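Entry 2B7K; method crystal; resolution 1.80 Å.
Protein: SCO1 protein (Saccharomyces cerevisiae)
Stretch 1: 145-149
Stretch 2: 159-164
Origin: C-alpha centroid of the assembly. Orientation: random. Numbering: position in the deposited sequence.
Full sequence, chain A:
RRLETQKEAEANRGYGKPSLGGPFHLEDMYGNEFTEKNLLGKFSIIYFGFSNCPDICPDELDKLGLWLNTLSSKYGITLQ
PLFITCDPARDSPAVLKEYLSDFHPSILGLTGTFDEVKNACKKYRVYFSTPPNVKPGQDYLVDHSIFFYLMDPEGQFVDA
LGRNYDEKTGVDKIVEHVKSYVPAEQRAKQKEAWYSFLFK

Stretch 1 (145-149) SIFFY
Stretch 2 (159-164) DALGRN

Two short segments of one chain run antiparallel, their end-to-end directions 160° apart, and the conventional hydrogen bonding between them is carried by a single residue pair, Phe148 with Leu161. Both backbones are extended there, with phi/psi of -109/133 at Phe148 and -110/113 at Leu161, and the CA atoms lie 5.0 Å apart. Each residue satisfies the other twice: Phe148 N donates to Leu161 O at 3.0 Å with an angle of 151° at the hydrogen, and Leu161 N donates to Phe148 O at 2.8 Å with 158°. All four polar backbone atoms of the pair are therefore used within the contact.

The two carbonyls accept more than the amide hydrogens. Ala160 CA approaches Phe148 O at 3.1 Å, and Phe147 CA approaches Leu161 O at 3.6 Å, both with CA-H pointing usefully at the oxygen (140° and 141°). Each acceptor thus receives one N-H and one weaker C-H contact, the usual pattern of antiparallel strands.

The register continues with Tyr149 opposite Ala160, a non-hydrogen-bonded pair with CA atoms 4.6 Å apart (phi/psi -107/118 and -120/134). Their side chains share one face of the sheet, while Phe148 and Leu161 share the other. On that second face Phe148 CB and Leu161 CB meet at 4.3 Å; chi1 is m for both, -74° and -61°, with chi2 100° for Phe148 and 88° for Leu161. Tyr149 takes m (-54°) with chi2 77°. Asp159, at -175/152 with chi1 t, turns its CA-to-CB bond away, and its carboxylate makes no hydrogen bond across the contact.

Beyond the bridge, Phe147 (-112/153) faces Gly162 (-86/-172), CA to CA 4.6 Å. With chi1 m at -66° and chi2 100°, the Phe147 ring brings CD2 to 3.7 Å from Gly162 CA and 4.1 Å from Ala160 CB. Glycine suits this position: a CB built on Gly162 would sit 3.4 Å from Phe147 CE2, a tight fit.

At the far end Ile146 leaves extended geometry (-120/-6), as does Arg163 (-70/-11). Ile146 O lies 3.8 Å from Gly162 CA but accepts no hydrogen bond from stretch 2. Ile146, p then t, points its CA-to-CB bond toward stretch 2. The CA-to-CB bond of Arg163 goes sideways, but its m, t, m chain, with chi4 168°, comes back so that NE lies 3.9 Å from Ile146 CG2. This is packing against a methyl: the guanidinium finds no acceptor in stretch 1. Ser145 OG is satisfied elsewhere in the structure.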

# COMPACT_ATOMS: atom_id res chain seq x y z
N SER A 145 0.42 9.97 -6.99
CA SER A 145 0.02 9.12 -5.87
C SER A 145 -1.31 8.53 -6.32
O SER A 145 -2.34 8.72 -5.67
CB SER A 145 -0.19 9.95 -4.60
OG SER A 145 1.01 10.61 -4.22
N ILE A 146 -1.27 7.80 -7.44
CA ILE A 146 -2.49 7.25 -8.01
C ILE A 146 -2.60 5.73 -8.17
O ILE A 146 -3.66 5.25 -8.57
CB ILE A 146 -2.77 7.90 -9.38
CG1 ILE A 146 -1.55 7.70 -10.30
CG2 ILE A 146 -3.06 9.38 -9.20
CD1 ILE A 146 -1.71 8.29 -11.68
N PHE A 147 -1.54 4.98 -7.90
CA PHE A 147 -1.64 3.51 -8.05
C PHE A 147 -1.57 2.77 -6.73
O PHE A 147 -0.97 3.24 -5.77
CB PHE A 147 -0.51 2.93 -8.91
CG PHE A 147 -0.54 3.35 -10.34
CD1 PHE A 147 0.29 4.37 -10.79
CD2 PHE A 147 -1.38 2.72 -11.24
CE1 PHE A 147 0.29 4.75 -12.14
CE2 PHE A 147 -1.39 3.09 -12.59
CZ PHE A 147 -0.56 4.10 -13.04
N PHE A 148 -2.19 1.59 -6.71
CA PHE A 148 -2.10 0.69 -5.56
C PHE A 148 -1.23 -0.43 -6.13
O PHE A 148 -1.45 -0.87 -7.27
CB PHE A 148 -3.47 0.12 -5.16
CG PHE A 148 -4.37 1.10 -4.48
CD1 PHE A 148 -5.38 1.75 -5.18
CD2 PHE A 148 -4.21 1.38 -3.12
CE1 PHE A 148 -6.23 2.66 -4.54
CE2 PHE A 148 -5.05 2.29 -2.47
CZ PHE A 148 -6.06 2.92 -3.19
N TYR A 149 -0.22 -0.86 -5.39
CA TYR A 149 0.67 -1.92 -5.85
C TYR A 149 0.38 -3.20 -5.10
O TYR A 149 0.53 -3.26 -3.87
CB TYR A 149 2.14 -1.51 -5.66
CG TYR A 149 2.48 -0.18 -6.30
CD1 TYR A 149 2.09 1.02 -5.70
CD2 TYR A 149 3.13 -0.12 -7.53
CE1 TYR A 149 2.35 2.25 -6.32
CE2 TYR A 149 3.40 1.09 -8.15
CZ TYR A 149 3.00 2.28 -7.54
OH TYR A 149 3.23 3.48 -8.17
N ASP A 159 0.52 -6.70 -9.83
CA ASP A 159 -0.42 -5.81 -10.51
C ASP A 159 -0.56 -4.45 -9.83
O ASP A 159 -0.36 -4.32 -8.62
CB ASP A 159 -1.79 -6.49 -10.59
CG ASP A 159 -2.76 -5.74 -11.48
OD1 ASP A 159 -2.39 -5.43 -12.63
OD2 ASP A 159 -3.90 -5.48 -11.04
N ALA A 160 -0.90 -3.44 -10.62
CA ALA A 160 -1.10 -2.09 -10.10
C ALA A 160 -2.54 -1.71 -10.42
O ALA A 160 -3.02 -1.93 -11.53
CB ALA A 160 -0.15 -1.12 -10.77
N LEU A 161 -3.23 -1.15 -9.43
CA LEU A 161 -4.61 -0.76 -9.66
C LEU A 161 -4.68 0.76 -9.67
O LEU A 161 -4.44 1.41 -8.65
CB LEU A 161 -5.53 -1.34 -8.58
CG LEU A 161 -5.55 -2.88 -8.52
CD1 LEU A 161 -4.44 -3.37 -7.62
CD2 LEU A 161 -6.90 -3.35 -8.00
N GLY A 162 -4.99 1.30 -10.84
CA GLY A 162 -5.10 2.74 -11.00
C GLY A 162 -6.48 3.26 -10.63
O GLY A 162 -7.33 2.52 -10.14
N ARG A 163 -6.71 4.54 -10.90
CA ARG A 163 -7.98 5.15 -10.57
C ARG A 163 -9.14 4.67 -11.43
O ARG A 163 -10.29 4.94 -11.12
CB ARG A 163 -7.86 6.66 -10.64
CG ARG A 163 -6.97 7.23 -9.56
CD ARG A 163 -7.22 8.71 -9.37
NE ARG A 163 -6.71 9.50 -10.48
CZ ARG A 163 -7.00 10.79 -10.67
NH1 ARG A 163 -6.48 11.43 -11.71
NH2 ARG A 163 -7.80 11.42 -9.83
N ASN A 164 -8.83 3.95 -12.50
CA ASN A 164 -9.89 3.45 -13.36
C ASN A 164 -10.60 2.24 -12.78
O ASN A 164 -11.58 1.74 -13.34
CB ASN A 164 -9.34 3.16 -14.76
CG ASN A 164 -9.14 4.43 -15.56
OD1 ASN A 164 -10.11 5.15 -15.84
ND2 ASN A 164 -7.90 4.74 -15.92